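Local atomic coordinates of computational designed protein based on evolution (Synthetic construct, PDB entry 6JCC), a protein that is of unknown function but was designed computationally, using evolutionary information, as a six-helix protein that probably adopts the caspase recruitment domain fold of the death superfamily. Residues K27-P32 with D61-L66; D76-H81 with D88-Y93; E18-L23 with E54-L59; L33-L38 with S67-Q72; N22-K27 with E45-K50. All blocks are in the same frame, centred on the assembly; numbering follows the deposited sequence.

Interaction 1 of 5, residues K27-P32 with D61-L66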
# COMPACT_ATOMS: atom_id res chain seq x y z
N LYS A 27 7.65 -5.88 -2.65
CA LYS A 27 7.57 -6.17 -4.09
C LYS A 27 6.74 -5.18 -4.89
O LYS A 27 7.05 -4.92 -6.04
CB LYS A 27 7.04 -7.58 -4.31
CG LYS A 27 8.04 -8.63 -3.87
CD LYS A 27 7.54 -10.03 -4.14
CE LYS A 27 8.59 -11.06 -3.76
NZ LYS A 27 9.66 -11.16 -4.78
N ILE A 28 5.68 -4.65 -4.29
CA ILE A 28 4.83 -3.66 -4.96
C ILE A 28 5.27 -2.21 -4.68
O ILE A 28 4.80 -1.30 -5.35
CB ILE A 28 3.33 -3.86 -4.67
CG1 ILE A 28 2.97 -3.59 -3.20
CG2 ILE A 28 2.90 -5.26 -5.09
CD1 ILE A 28 1.49 -3.47 -2.95
N LEU A 29 6.15 -2.03 -3.70
CA LEU A 29 6.68 -0.70 -3.35
C LEU A 29 8.02 -0.37 -4.03
O LEU A 29 8.68 0.59 -3.64
CB LEU A 29 6.83 -0.58 -1.83
CG LEU A 29 5.52 -0.58 -1.04
CD1 LEU A 29 5.79 -0.86 0.43
CD2 LEU A 29 4.78 0.75 -1.20
N GLU A 30 8.40 -1.14 -5.05
CA GLU A 30 9.67 -0.93 -5.78
C GLU A 30 9.94 0.52 -6.13
O GLU A 30 10.96 1.07 -5.73
CB GLU A 30 9.69 -1.73 -7.08
CG GLU A 30 10.38 -3.06 -7.01
CD GLU A 30 10.73 -3.57 -8.38
OE1 GLU A 30 9.80 -3.85 -9.16
OE2 GLU A 30 11.93 -3.66 -8.69
N GLU A 31 9.03 1.12 -6.88
CA GLU A 31 9.25 2.47 -7.38
C GLU A 31 9.30 3.51 -6.27
O GLU A 31 10.22 4.31 -6.24
CB GLU A 31 8.23 2.84 -8.47
CG GLU A 31 8.53 4.17 -9.15
CD GLU A 31 9.86 4.16 -9.89
OE1 GLU A 31 10.21 3.11 -10.48
OE2 GLU A 31 10.57 5.18 -9.89
N PRO A 32 8.33 3.49 -5.34
CA PRO A 32 8.45 4.43 -4.22
C PRO A 32 9.72 4.25 -3.38
O PRO A 32 10.26 5.22 -2.90
CB PRO A 32 7.19 4.17 -3.38
CG PRO A 32 6.29 3.35 -4.21
CD PRO A 32 7.00 2.86 -5.41
N ASP A 61 0.42 5.34 6.33
CA ASP A 61 1.10 6.65 6.37
C ASP A 61 1.95 6.88 5.14
O ASP A 61 1.98 7.99 4.60
CB ASP A 61 1.98 6.77 7.62
CG ASP A 61 1.19 6.92 8.89
OD1 ASP A 61 -0.01 7.28 8.83
OD2 ASP A 61 1.77 6.70 9.97
N PHE A 62 2.63 5.84 4.69
CA PHE A 62 3.50 5.93 3.51
C PHE A 62 2.69 5.87 2.22
O PHE A 62 3.00 6.59 1.27
CB PHE A 62 4.57 4.85 3.58
CG PHE A 62 5.43 4.96 4.80
CD1 PHE A 62 6.44 5.91 4.86
CD2 PHE A 62 5.21 4.15 5.91
CE1 PHE A 62 7.23 6.05 5.99
CE2 PHE A 62 6.00 4.28 7.05
CZ PHE A 62 7.01 5.23 7.08
N ILE A 63 1.64 5.06 2.21
CA ILE A 63 0.72 4.98 1.07
C ILE A 63 0.11 6.35 0.75
O ILE A 63 0.01 6.73 -0.41
CB ILE A 63 -0.40 3.93 1.32
CG1 ILE A 63 0.18 2.50 1.46
CG2 ILE A 63 -1.46 3.95 0.22
CD1 ILE A 63 0.94 1.97 0.26
N LEU A 64 -0.27 7.09 1.79
CA LEU A 64 -0.88 8.41 1.58
C LEU A 64 0.10 9.51 1.15
O LEU A 64 -0.33 10.58 0.72
CB LEU A 64 -1.67 8.84 2.82
CG LEU A 64 -2.89 7.95 3.14
CD1 LEU A 64 -3.51 8.39 4.45
CD2 LEU A 64 -3.93 7.95 2.03
N LYS A 65 1.41 9.24 1.23
CA LYS A 65 2.44 10.15 0.71
C LYS A 65 2.86 9.85 -0.74
O LYS A 65 3.72 10.55 -1.28
CB LYS A 65 3.67 10.14 1.63
CG LYS A 65 3.37 10.66 3.02
CD LYS A 65 4.62 11.05 3.79
CE LYS A 65 5.48 9.85 4.14
NZ LYS A 65 6.53 10.21 5.13
N LEU A 66 2.28 8.83 -1.36
CA LEU A 66 2.64 8.48 -2.74
C LEU A 66 2.26 9.59 -3.72
O LEU A 66 1.19 10.19 -3.61
CB LEU A 66 1.94 7.19 -3.19
CG LEU A 66 2.29 5.88 -2.48
CD1 LEU A 66 1.25 4.82 -2.79
CD2 LEU A 66 3.68 5.39 -2.86
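The shortest sound polar bond here, Lys65 N to Phe62 O at 3.1 Å, belongs to the chain bend that presents Ile63 and Leu66 to Leu29 and Pro32. A second backbone bond, Leu66 N to Ile63 O at 3.2 Å, closes a type I beta turn. Across the contact the tighter pair is Pro32 with Leu66: the methyl CD2 of Leu66 lies against the pyrrolidine ring, 3.6 Å from Pro32 CG and 3.8 Å from Pro32 CB. Leu66 swings its CG opposite its carbonyl carbon (chi1 -65°), which carries that methyl over to the proline. Farther along, Leu29 CD2 and Ile63 CD1 just touch at 4.3 Å. The CA spacing agrees, shrinking from 9.3 Å between Leu29 and Ile63 to 7.2 Å between Pro32 and Leu66. The start of helix 30-34, with Leu29 at its N-cap, thus meets the end of helix 52-63 inside the caspase recruitment-type bundle, where Leu74 of helix 68-80 packs on Leu29, Ile63 and Leu66. All four touching residues are buried and meet through carbon atoms alone, which implies a contact held by dispersion and exclusion of water, without directional bonds.

Interaction 2 of 5, residues D76-H81 with D88-Y93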
# COMPACT_ATOMS: atom_id res chain seq x y z
N ASP A 76 0.08 -1.08 -10.77
CA ASP A 76 0.68 -1.89 -11.85
C ASP A 76 1.45 -3.08 -11.30
O ASP A 76 1.39 -4.18 -11.86
CB ASP A 76 1.61 -1.03 -12.72
CG ASP A 76 0.87 0.01 -13.56
OD1 ASP A 76 -0.37 -0.00 -13.61
OD2 ASP A 76 1.56 0.84 -14.17
N ALA A 77 2.19 -2.87 -10.21
CA ALA A 77 2.97 -3.94 -9.60
C ALA A 77 2.10 -5.06 -9.03
O ALA A 77 2.45 -6.23 -9.17
CB ALA A 77 3.87 -3.37 -8.51
N LEU A 78 0.98 -4.70 -8.40
CA LEU A 78 0.00 -5.70 -7.95
C LEU A 78 -0.49 -6.56 -9.10
O LEU A 78 -0.55 -7.78 -8.99
CB LEU A 78 -1.20 -5.04 -7.25
CG LEU A 78 -0.99 -4.69 -5.78
CD1 LEU A 78 -2.03 -3.68 -5.33
CD2 LEU A 78 -1.05 -5.94 -4.91
N ARG A 79 -0.82 -5.91 -10.22
CA ARG A 79 -1.26 -6.62 -11.43
C ARG A 79 -0.15 -7.51 -11.98
O ARG A 79 -0.40 -8.66 -12.33
CB ARG A 79 -1.71 -5.65 -12.51
CG ARG A 79 -2.95 -4.86 -12.13
CD ARG A 79 -3.45 -4.03 -13.30
NE ARG A 79 -4.31 -2.94 -12.85
CZ ARG A 79 -5.57 -3.07 -12.41
NH1 ARG A 79 -6.16 -4.27 -12.36
NH2 ARG A 79 -6.24 -1.99 -12.03
N ALA A 80 1.07 -6.98 -12.03
CA ALA A 80 2.22 -7.73 -12.53
C ALA A 80 2.56 -8.98 -11.70
O ALA A 80 3.10 -9.94 -12.24
CB ALA A 80 3.43 -6.83 -12.63
N HIS A 81 2.23 -8.96 -10.40
CA HIS A 81 2.43 -10.11 -9.51
C HIS A 81 1.25 -11.09 -9.46
O HIS A 81 1.35 -12.13 -8.80
CB HIS A 81 2.77 -9.64 -8.09
CG HIS A 81 4.15 -9.09 -7.96
ND1 HIS A 81 4.49 -7.81 -8.32
CD2 HIS A 81 5.29 -9.67 -7.52
CE1 HIS A 81 5.77 -7.61 -8.10
NE2 HIS A 81 6.29 -8.72 -7.61
N ASP A 88 -7.52 -3.44 -8.38
CA ASP A 88 -8.76 -2.68 -8.62
C ASP A 88 -9.34 -2.11 -7.34
O ASP A 88 -9.77 -0.96 -7.32
CB ASP A 88 -9.81 -3.56 -9.29
CG ASP A 88 -9.44 -3.94 -10.71
OD1 ASP A 88 -8.66 -3.23 -11.36
OD2 ASP A 88 -9.96 -4.97 -11.17
N LYS A 89 -9.37 -2.91 -6.28
CA LYS A 89 -9.86 -2.46 -4.97
C LYS A 89 -8.99 -1.35 -4.39
O LYS A 89 -9.51 -0.37 -3.85
CB LYS A 89 -9.95 -3.62 -3.98
CG LYS A 89 -11.09 -4.58 -4.25
CD LYS A 89 -10.98 -5.83 -3.40
CE LYS A 89 -12.18 -6.75 -3.57
NZ LYS A 89 -12.37 -7.22 -4.97
N LEU A 90 -7.67 -1.50 -4.50
CA LEU A 90 -6.76 -0.48 -3.99
C LEU A 90 -6.91 0.85 -4.73
O LEU A 90 -6.99 1.90 -4.09
CB LEU A 90 -5.31 -0.96 -4.07
CG LEU A 90 -4.28 -0.03 -3.43
CD1 LEU A 90 -4.53 0.21 -1.95
CD2 LEU A 90 -2.92 -0.64 -3.62
N LYS A 91 -6.96 0.79 -6.06
CA LYS A 91 -7.18 1.99 -6.88
C LYS A 91 -8.48 2.73 -6.51
O LYS A 91 -8.51 3.96 -6.50
CB LYS A 91 -7.18 1.63 -8.37
N LYS A 92 -9.52 1.96 -6.20
CA LYS A 92 -10.83 2.50 -5.81
C LYS A 92 -10.76 3.31 -4.51
O LYS A 92 -11.29 4.42 -4.44
CB LYS A 92 -11.85 1.36 -5.66
CG LYS A 92 -13.28 1.80 -5.37
CD LYS A 92 -14.14 0.59 -5.03
CE LYS A 92 -15.62 0.93 -5.02
NZ LYS A 92 -16.45 -0.22 -4.55
N TYR A 93 -10.11 2.74 -3.49
CA TYR A 93 -10.09 3.34 -2.15
C TYR A 93 -8.89 4.24 -1.84
O TYR A 93 -8.88 4.90 -0.79
CB TYR A 93 -10.25 2.25 -1.09
CG TYR A 93 -11.61 1.59 -1.13
CD1 TYR A 93 -12.75 2.27 -0.69
CD2 TYR A 93 -11.77 0.31 -1.64
CE1 TYR A 93 -14.00 1.68 -0.74
CE2 TYR A 93 -13.02 -0.30 -1.68
CZ TYR A 93 -14.13 0.39 -1.24
OH TYR A 93 -15.37 -0.20 -1.29
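Arg79 holds Asp88 end-on through NH1 and NH2, and both nitrogens go to the single oxygen OD1. The distances are 2.9 Å from Arg79 NH1 to Asp88 OD1 and 2.8 Å from Arg79 NH2 to Asp88 OD1. Neither bond is straight, with N-H...O angles of 142° and 148°, as sharing one acceptor demands. OD1 lies in the guanidinium plane, yet the carboxylate is turned 50° from that plane: NH2 approaches nearly in line with the CG-OD1 bond, while NH1 comes from above the carboxylate. The arginine chain runs extended from CG to NE, which carries its head across to Asp88. On the inner side of this salt bridge, Leu78 CD1 meets Leu90 CD2 at 3.6 Å, the side chains crossing at about a right angle. One shell out, Gln84 OE1 accepts a hydrogen bond from Arg79 NH1, and Ala87 packs against both Leu78 and Arg79. Ile19 and Leu12 of helix 6-22 back Leu78 and Leu90 respectively, so the apolar pair is buried whereas Asp88 is exposed. A surface ion pair over a leucine contact thus joins helices 68-80 and 84-93, consistent with the last two helices of a caspase recruitment domain's six-helix bundle.

Interaction 3 of 5, residues E18-L23 with E54-L59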
# COMPACT_ATOMS: atom_id res chain seq x y z
N GLU A 18 -4.92 -7.35 3.35
CA GLU A 18 -5.11 -8.48 2.43
C GLU A 18 -3.93 -8.65 1.48
O GLU A 18 -3.50 -9.77 1.22
CB GLU A 18 -6.43 -8.33 1.66
CG GLU A 18 -6.77 -9.50 0.76
CD GLU A 18 -8.17 -9.43 0.17
OE1 GLU A 18 -8.87 -8.41 0.38
OE2 GLU A 18 -8.57 -10.39 -0.51
N ILE A 19 -3.42 -7.54 0.95
CA ILE A 19 -2.21 -7.57 0.12
C ILE A 19 -1.06 -8.19 0.91
O ILE A 19 -0.41 -9.12 0.43
CB ILE A 19 -1.82 -6.15 -0.39
CG1 ILE A 19 -2.82 -5.66 -1.43
CG2 ILE A 19 -0.42 -6.15 -1.01
CD1 ILE A 19 -2.83 -4.16 -1.61
N ILE A 20 -0.84 -7.67 2.11
CA ILE A 20 0.23 -8.14 3.01
C ILE A 20 0.11 -9.64 3.32
O ILE A 20 1.12 -10.34 3.37
CB ILE A 20 0.26 -7.30 4.32
CG1 ILE A 20 0.76 -5.88 4.02
CG2 ILE A 20 1.14 -7.94 5.39
CD1 ILE A 20 0.37 -4.86 5.06
N ALA A 21 -1.11 -10.12 3.51
CA ALA A 21 -1.35 -11.55 3.76
C ALA A 21 -0.89 -12.45 2.61
O ALA A 21 -0.48 -13.59 2.84
CB ALA A 21 -2.82 -11.79 4.06
N ASN A 22 -0.96 -11.94 1.39
CA ASN A 22 -0.62 -12.69 0.19
C ASN A 22 0.77 -12.46 -0.38
O ASN A 22 1.34 -13.35 -1.00
CB ASN A 22 -1.62 -12.36 -0.92
CG ASN A 22 -3.01 -12.89 -0.64
OD1 ASN A 22 -3.22 -14.10 -0.59
ND2 ASN A 22 -3.97 -12.00 -0.45
N LEU A 23 1.32 -11.27 -0.16
CA LEU A 23 2.48 -10.79 -0.90
C LEU A 23 3.29 -9.83 -0.04
O LEU A 23 2.72 -8.97 0.63
CB LEU A 23 2.00 -10.07 -2.17
CG LEU A 23 2.99 -9.41 -3.13
CD1 LEU A 23 3.88 -10.44 -3.80
CD2 LEU A 23 2.23 -8.61 -4.18
N GLU A 54 -1.94 -4.77 11.68
CA GLU A 54 -1.10 -3.82 12.41
C GLU A 54 -0.09 -3.22 11.43
O GLU A 54 0.24 -2.04 11.52
CB GLU A 54 -0.35 -4.47 13.57
CG GLU A 54 -1.11 -5.51 14.37
CD GLU A 54 -0.20 -6.37 15.23
OE1 GLU A 54 0.03 -7.53 14.87
OE2 GLU A 54 0.32 -5.86 16.24
N GLN A 55 0.40 -4.05 10.52
CA GLN A 55 1.27 -3.60 9.44
C GLN A 55 0.58 -2.55 8.57
O GLN A 55 1.19 -1.54 8.22
CB GLN A 55 1.70 -4.77 8.56
CG GLN A 55 2.59 -5.80 9.23
CD GLN A 55 2.97 -6.92 8.29
OE1 GLN A 55 3.47 -6.68 7.20
NE2 GLN A 55 2.73 -8.16 8.71
N ALA A 56 -0.68 -2.82 8.22
CA ALA A 56 -1.48 -1.89 7.41
C ALA A 56 -1.63 -0.52 8.05
O ALA A 56 -1.57 0.50 7.36
CB ALA A 56 -2.85 -2.48 7.11
N LYS A 57 -1.81 -0.49 9.37
CA LYS A 57 -1.95 0.75 10.12
C LYS A 57 -0.68 1.61 10.08
O LYS A 57 -0.76 2.83 10.09
CB LYS A 57 -2.37 0.48 11.57
CG LYS A 57 -2.51 1.71 12.45
CD LYS A 57 -3.49 2.76 11.92
CE LYS A 57 -4.94 2.29 11.93
NZ LYS A 57 -5.49 2.17 13.30
N LYS A 58 0.48 0.97 10.05
CA LYS A 58 1.75 1.68 9.91
C LYS A 58 1.99 2.03 8.44
O LYS A 58 2.42 3.14 8.12
CB LYS A 58 2.92 0.84 10.44
CG LYS A 58 2.77 0.37 11.89
CD LYS A 58 2.98 1.48 12.90
CE LYS A 58 2.80 0.97 14.32
NZ LYS A 58 3.59 1.75 15.31
N LEU A 59 1.69 1.10 7.54
CA LEU A 59 1.95 1.28 6.11
C LEU A 59 1.12 2.40 5.48
O LEU A 59 1.60 3.09 4.58
CB LEU A 59 1.72 -0.03 5.35
CG LEU A 59 2.10 -0.08 3.86
CD1 LEU A 59 3.56 0.27 3.64
CD2 LEU A 59 1.79 -1.45 3.29
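Within 18-23, Ile20 alone carries the contact with 54-59, and its two methyl ends serve different partners. The apolar contacts belong to CD1, which lies 3.7 Å from Gln55 CB and 4.1 Å from Leu59 CD2, and which also rests near the backbone at Ala56. The contact with a polar group belongs to CG2: it stands off the plane of the Gln55 amide and nearest its oxygen, with Ile20 CG2 to Gln55 OE1 at 3.2 Å and Ile20 CG2 to Gln55 CD at 3.6 Å. This is close packing of a methyl on a carboxamide. With CG1 on the backbone N side and CG2 opposite that nitrogen (chi1 -70°), the isoleucine straddles the glutamine stem and its amide. Hydrogen bonds act only within or behind the segments. Gln55 NE2 donates to Lys50 O, which fixes the amide's rotation, while Asn22 N and Leu23 N both donate to Ile19 O where helix 6-22 ends. The short helix axes pass 10.0 Å apart at 119°, and Ile20 CD1 reaches across to Gln55 and Leu59. Around it, Leu16, also on helix 6-22, packs on Ala56, Leu47 and Val46 of helix 40-47 on Gln55 and Leu59 respectively, and Ile19 faces Leu86 and Leu90 of helix 84-93.

Interaction 4 of 5, residues L33-L38 with S67-Q72; sequences LRRGLL and SPAEAQ
Arg35 lies over Glu70, and in the close part of the contact the head of each side chain lies against the stem of the other. Glu70 CG stands 3.4 Å above one face of the Arg35 guanidinium, displaced toward its rim, while Arg35 NE is 3.0 Å from Glu70 OE2. That pair is a salt bridge, but its hydrogen bond is weak, bent to 124° at the hydrogen. The same oxygen, Glu70 OE2, also lies 3.4 Å from Arg35 CB, so the carboxylate is tucked in beside the arginine stem; the bend of the arginine at CG-CD (chi3 63°) folds its head back across the glutamate. Glu70 is buried and its other oxygen is well used: Ser67 N donates to Glu70 OE1 at 2.9 Å and 174°. Glu70 N returns a bond to Ser67 OG at 3.2 Å, completing a capping box at the start of helix 68-80. The opposing segment supplies the complementary helix end, a Schellman motif closing helix 30-34, with Gly36 at positive phi as C-prime and Leu37 N bonded to Pro32 O. Toward solvent the fit is much slacker. Arg35 NH1 comes within 3.3 Å of Ser67 OG, but at an angle too poor for a hydrogen bond, and Arg35 NH2 merely skirts Ala69 CB at 4.2 Å. Glu31 adds a long, weak ion pair to that NH2. Both Arg35 and Ala69 are exposed, whereas Leu37, on the inner side, packs on Leu66 and Phe62.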
# COMPACT_ATOMS: atom_id res chain seq x y z
N LEU A 33 10.18 3.01 -3.22
CA LEU A 33 11.44 2.74 -2.52
C LEU A 33 12.65 3.36 -3.24
O LEU A 33 13.52 3.94 -2.60
CB LEU A 33 11.66 1.24 -2.29
CG LEU A 33 10.81 0.60 -1.19
CD1 LEU A 33 10.75 -0.91 -1.34
CD2 LEU A 33 11.30 0.98 0.20
N ARG A 34 12.68 3.25 -4.56
CA ARG A 34 13.73 3.89 -5.36
C ARG A 34 13.71 5.40 -5.28
O ARG A 34 14.72 6.05 -5.50
CB ARG A 34 13.60 3.55 -6.83
CG ARG A 34 13.88 2.12 -7.15
CD ARG A 34 13.84 1.89 -8.65
NE ARG A 34 13.56 0.50 -8.91
CZ ARG A 34 13.37 -0.03 -10.11
NH1 ARG A 34 13.43 0.72 -11.20
NH2 ARG A 34 13.12 -1.33 -10.21
N ARG A 35 12.52 5.95 -5.02
CA ARG A 35 12.31 7.39 -4.91
C ARG A 35 12.29 7.89 -3.45
O ARG A 35 11.84 9.01 -3.18
CB ARG A 35 11.04 7.76 -5.67
CG ARG A 35 11.20 7.52 -7.17
CD ARG A 35 9.91 7.32 -7.92
NE ARG A 35 9.05 8.50 -7.87
CZ ARG A 35 8.31 8.97 -8.88
NH1 ARG A 35 7.58 10.05 -8.67
NH2 ARG A 35 8.30 8.40 -10.09
N GLY A 36 12.80 7.08 -2.52
CA GLY A 36 13.01 7.50 -1.14
C GLY A 36 11.77 7.70 -0.28
O GLY A 36 11.80 8.51 0.64
N LEU A 37 10.69 6.97 -0.56
CA LEU A 37 9.46 7.09 0.23
C LEU A 37 9.74 6.80 1.71
O LEU A 37 9.31 7.52 2.60
CB LEU A 37 8.38 6.12 -0.28
CG LEU A 37 7.00 6.19 0.39
CD1 LEU A 37 6.30 7.49 0.05
CD2 LEU A 37 6.14 5.00 -0.01
N LEU A 38 10.49 5.72 1.93
CA LEU A 38 10.97 5.35 3.26
C LEU A 38 12.22 4.52 3.09
O LEU A 38 12.47 3.98 2.01
CB LEU A 38 9.89 4.58 4.04
CG LEU A 38 9.52 3.14 3.66
CD1 LEU A 38 8.61 2.55 4.72
CD2 LEU A 38 8.86 3.04 2.29
N SER A 67 3.15 9.86 -4.67
CA SER A 67 2.82 10.72 -5.80
C SER A 67 1.89 9.95 -6.75
O SER A 67 1.77 8.73 -6.63
CB SER A 67 4.09 11.13 -6.55
OG SER A 67 4.61 10.04 -7.28
N PRO A 68 1.24 10.65 -7.70
CA PRO A 68 0.38 9.95 -8.65
C PRO A 68 1.05 8.80 -9.41
O PRO A 68 0.47 7.72 -9.51
CB PRO A 68 -0.04 11.07 -9.61
CG PRO A 68 -0.08 12.27 -8.74
CD PRO A 68 1.09 12.12 -7.81
N ALA A 69 2.26 9.03 -9.92
CA ALA A 69 3.01 8.00 -10.64
C ALA A 69 3.42 6.84 -9.73
O ALA A 69 3.43 5.69 -10.15
CB ALA A 69 4.24 8.59 -11.31
N GLU A 70 3.74 7.15 -8.48
CA GLU A 70 4.07 6.12 -7.49
C GLU A 70 2.85 5.27 -7.15
O GLU A 70 2.96 4.05 -7.01
CB GLU A 70 4.63 6.75 -6.22
CG GLU A 70 6.05 7.26 -6.39
CD GLU A 70 6.53 8.11 -5.23
OE1 GLU A 70 5.72 8.55 -4.39
OE2 GLU A 70 7.74 8.37 -5.19
N ALA A 71 1.69 5.90 -6.99
CA ALA A 71 0.44 5.18 -6.76
C ALA A 71 0.11 4.25 -7.93
O ALA A 71 -0.26 3.10 -7.73
CB ALA A 71 -0.70 6.14 -6.49
N GLN A 72 0.27 4.76 -9.16
CA GLN A 72 0.05 3.94 -10.35
C GLN A 72 1.04 2.78 -10.45
O GLN A 72 0.65 1.67 -10.82
CB GLN A 72 0.12 4.79 -11.63
CG GLN A 72 -0.35 4.08 -12.89
CD GLN A 72 -1.78 3.55 -12.80
OE1 GLN A 72 -2.03 2.37 -13.04
NE2 GLN A 72 -2.72 4.43 -12.45

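Interaction 5 of 5, residues N22-K27 with E45-K50; sequences NLDPTK and EVLDLK
The carboxylate of Asp24 receives both of its Thr26 donors on one face, while the methyl CD1 of Leu47 lies on the other side of its plane, 3.6 Å from Asp24 OD1. Thr26 N donates to Asp24 OD1 at 3.0 Å, rising 60° out of the carboxylate plane; this bond, from the backbone N two residues on, defines an Asx turn. The hydroxyl approaches closer to the plane, on the syn side, with Thr26 OG1 to Asp24 OD1 at 2.7 Å. One oxygen is therefore gripped twice by a single residue, which fixes the rotation of the carboxylate and would probably stabilise its negative charge. A backbone bond from Lys27 N to Asp24 O, 3.0 Å, tightens the same bend in the loop between helix 6-22 and helix 30-34. Pro25, held in the middle of the turn, points its ring at the end of helix 40-47. There the ring's CG corner abuts the fork of Leu47: Pro25 CG is 3.4 Å from Leu47 CD2, tighter than ordinary van der Waals contact, and 3.7 Å from Leu47 CD1. Turned to the backbone N side at chi1 -55°, Leu47 reaches the loop with both methyls: each touches the proline, and CD1 alone also reaches the turn's polar atoms. Gln55 of helix 52-63 also packs on Leu47, and Ile20 touches Pro25, so this apolar pair adjoins the packing between helices 6-22 and 52-63. Thr26 crosses the leucine at a slant, its OG1 3.8 Å from Leu47 CD1.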
# COMPACT_ATOMS: atom_id res chain seq x y z
N ASN A 22 -0.96 -11.94 1.39
CA ASN A 22 -0.62 -12.69 0.19
C ASN A 22 0.77 -12.46 -0.38
O ASN A 22 1.34 -13.35 -1.00
CB ASN A 22 -1.62 -12.36 -0.92
CG ASN A 22 -3.01 -12.89 -0.64
OD1 ASN A 22 -3.22 -14.10 -0.59
ND2 ASN A 22 -3.97 -12.00 -0.45
N LEU A 23 1.32 -11.27 -0.16
CA LEU A 23 2.48 -10.79 -0.90
C LEU A 23 3.29 -9.83 -0.04
O LEU A 23 2.72 -8.97 0.63
CB LEU A 23 2.00 -10.07 -2.17
CG LEU A 23 2.99 -9.41 -3.13
CD1 LEU A 23 3.88 -10.44 -3.80
CD2 LEU A 23 2.23 -8.61 -4.18
N ASP A 24 4.61 -9.98 -0.06
CA ASP A 24 5.50 -9.03 0.62
C ASP A 24 5.33 -7.67 -0.06
O ASP A 24 5.65 -7.54 -1.23
CB ASP A 24 6.95 -9.51 0.49
CG ASP A 24 7.98 -8.55 1.09
OD1 ASP A 24 7.63 -7.49 1.65
OD2 ASP A 24 9.18 -8.88 1.00
N PRO A 25 4.82 -6.66 0.68
CA PRO A 25 4.58 -5.37 0.01
C PRO A 25 5.84 -4.68 -0.53
O PRO A 25 5.72 -3.81 -1.40
CB PRO A 25 3.92 -4.52 1.11
CG PRO A 25 4.37 -5.14 2.38
CD PRO A 25 4.49 -6.60 2.11
N THR A 26 7.02 -5.06 -0.04
CA THR A 26 8.29 -4.66 -0.65
C THR A 26 8.26 -4.81 -2.17
O THR A 26 8.76 -3.94 -2.89
CB THR A 26 9.47 -5.50 -0.09
OG1 THR A 26 9.42 -5.48 1.34
CG2 THR A 26 10.82 -4.95 -0.56
N LYS A 27 7.65 -5.88 -2.65
CA LYS A 27 7.57 -6.17 -4.09
C LYS A 27 6.74 -5.18 -4.89
O LYS A 27 7.05 -4.92 -6.04
CB LYS A 27 7.04 -7.58 -4.31
CG LYS A 27 8.04 -8.63 -3.87
CD LYS A 27 7.54 -10.03 -4.14
CE LYS A 27 8.59 -11.06 -3.76
NZ LYS A 27 9.66 -11.16 -4.78
N GLU A 45 10.80 -2.36 9.70
CA GLU A 45 10.11 -2.12 10.97
C GLU A 45 8.60 -2.18 10.83
O GLU A 45 7.92 -2.67 11.71
CB GLU A 45 10.52 -0.78 11.56
CG GLU A 45 11.96 -0.74 12.04
CD GLU A 45 12.35 0.57 12.69
OE1 GLU A 45 11.63 1.58 12.51
OE2 GLU A 45 13.39 0.59 13.37
N VAL A 46 8.09 -1.65 9.72
CA VAL A 46 6.65 -1.71 9.41
C VAL A 46 6.16 -3.15 9.26
O VAL A 46 5.07 -3.47 9.72
CB VAL A 46 6.31 -0.88 8.14
CG1 VAL A 46 4.90 -1.16 7.63
CG2 VAL A 46 6.46 0.61 8.43
N LEU A 47 6.96 -4.00 8.62
CA LEU A 47 6.55 -5.36 8.30
C LEU A 47 6.88 -6.44 9.35
O LEU A 47 6.20 -7.47 9.38
CB LEU A 47 7.11 -5.76 6.93
CG LEU A 47 6.77 -4.81 5.77
CD1 LEU A 47 7.38 -5.37 4.50
CD2 LEU A 47 5.27 -4.58 5.58
N ASP A 48 7.90 -6.22 10.18
CA ASP A 48 8.27 -7.19 11.22
C ASP A 48 7.30 -7.20 12.40
O ASP A 48 6.74 -6.18 12.71
CB ASP A 48 9.62 -6.85 11.84
CG ASP A 48 10.80 -7.16 10.93
OD1 ASP A 48 10.65 -7.86 9.91
OD2 ASP A 48 11.91 -6.70 11.28
N LEU A 49 7.19 -8.33 13.08
CA LEU A 49 6.52 -8.45 14.39
C LEU A 49 5.07 -8.02 14.50
O LEU A 49 4.65 -7.46 15.51
CB LEU A 49 7.31 -7.70 15.47
CG LEU A 49 8.82 -7.89 15.48
CD1 LEU A 49 9.39 -7.13 16.66
CD2 LEU A 49 9.17 -9.37 15.53
N LYS A 50 4.28 -8.32 13.48
CA LYS A 50 2.87 -8.00 13.54
C LYS A 50 2.01 -8.77 12.56
O LYS A 50 2.49 -9.41 11.63
CB LYS A 50 2.65 -6.49 13.36
CG LYS A 50 3.61 -5.79 12.42
CD LYS A 50 4.54 -4.83 13.14
CE LYS A 50 4.22 -3.39 12.84
NZ LYS A 50 4.98 -2.54 13.78

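In the fold
From the N terminus, interactions 3 and 5 open on overlapping segments, sharing Asn22 and Leu23. Interaction 5 closes first, bringing the loop after helix 6-22 to the end of helix 40-47; interaction 3 then joins helix 6-22 to helix 52-63. Their centres lie about 6 Å apart. Interactions 1 and 4 start later, at the loop before helix 30-34 and at the end of that helix, cross both of these and each other, and close at the end of helix 52-63 and the start of helix 68-80, with centres about 5 Å apart. Interaction 2 follows in series, a short closure between the last two helices. Ile28, inside segment 27-32, packs on Leu23, Ile19, Ala77 and Leu78, bringing interactions 1, 2, 3 and 5 together.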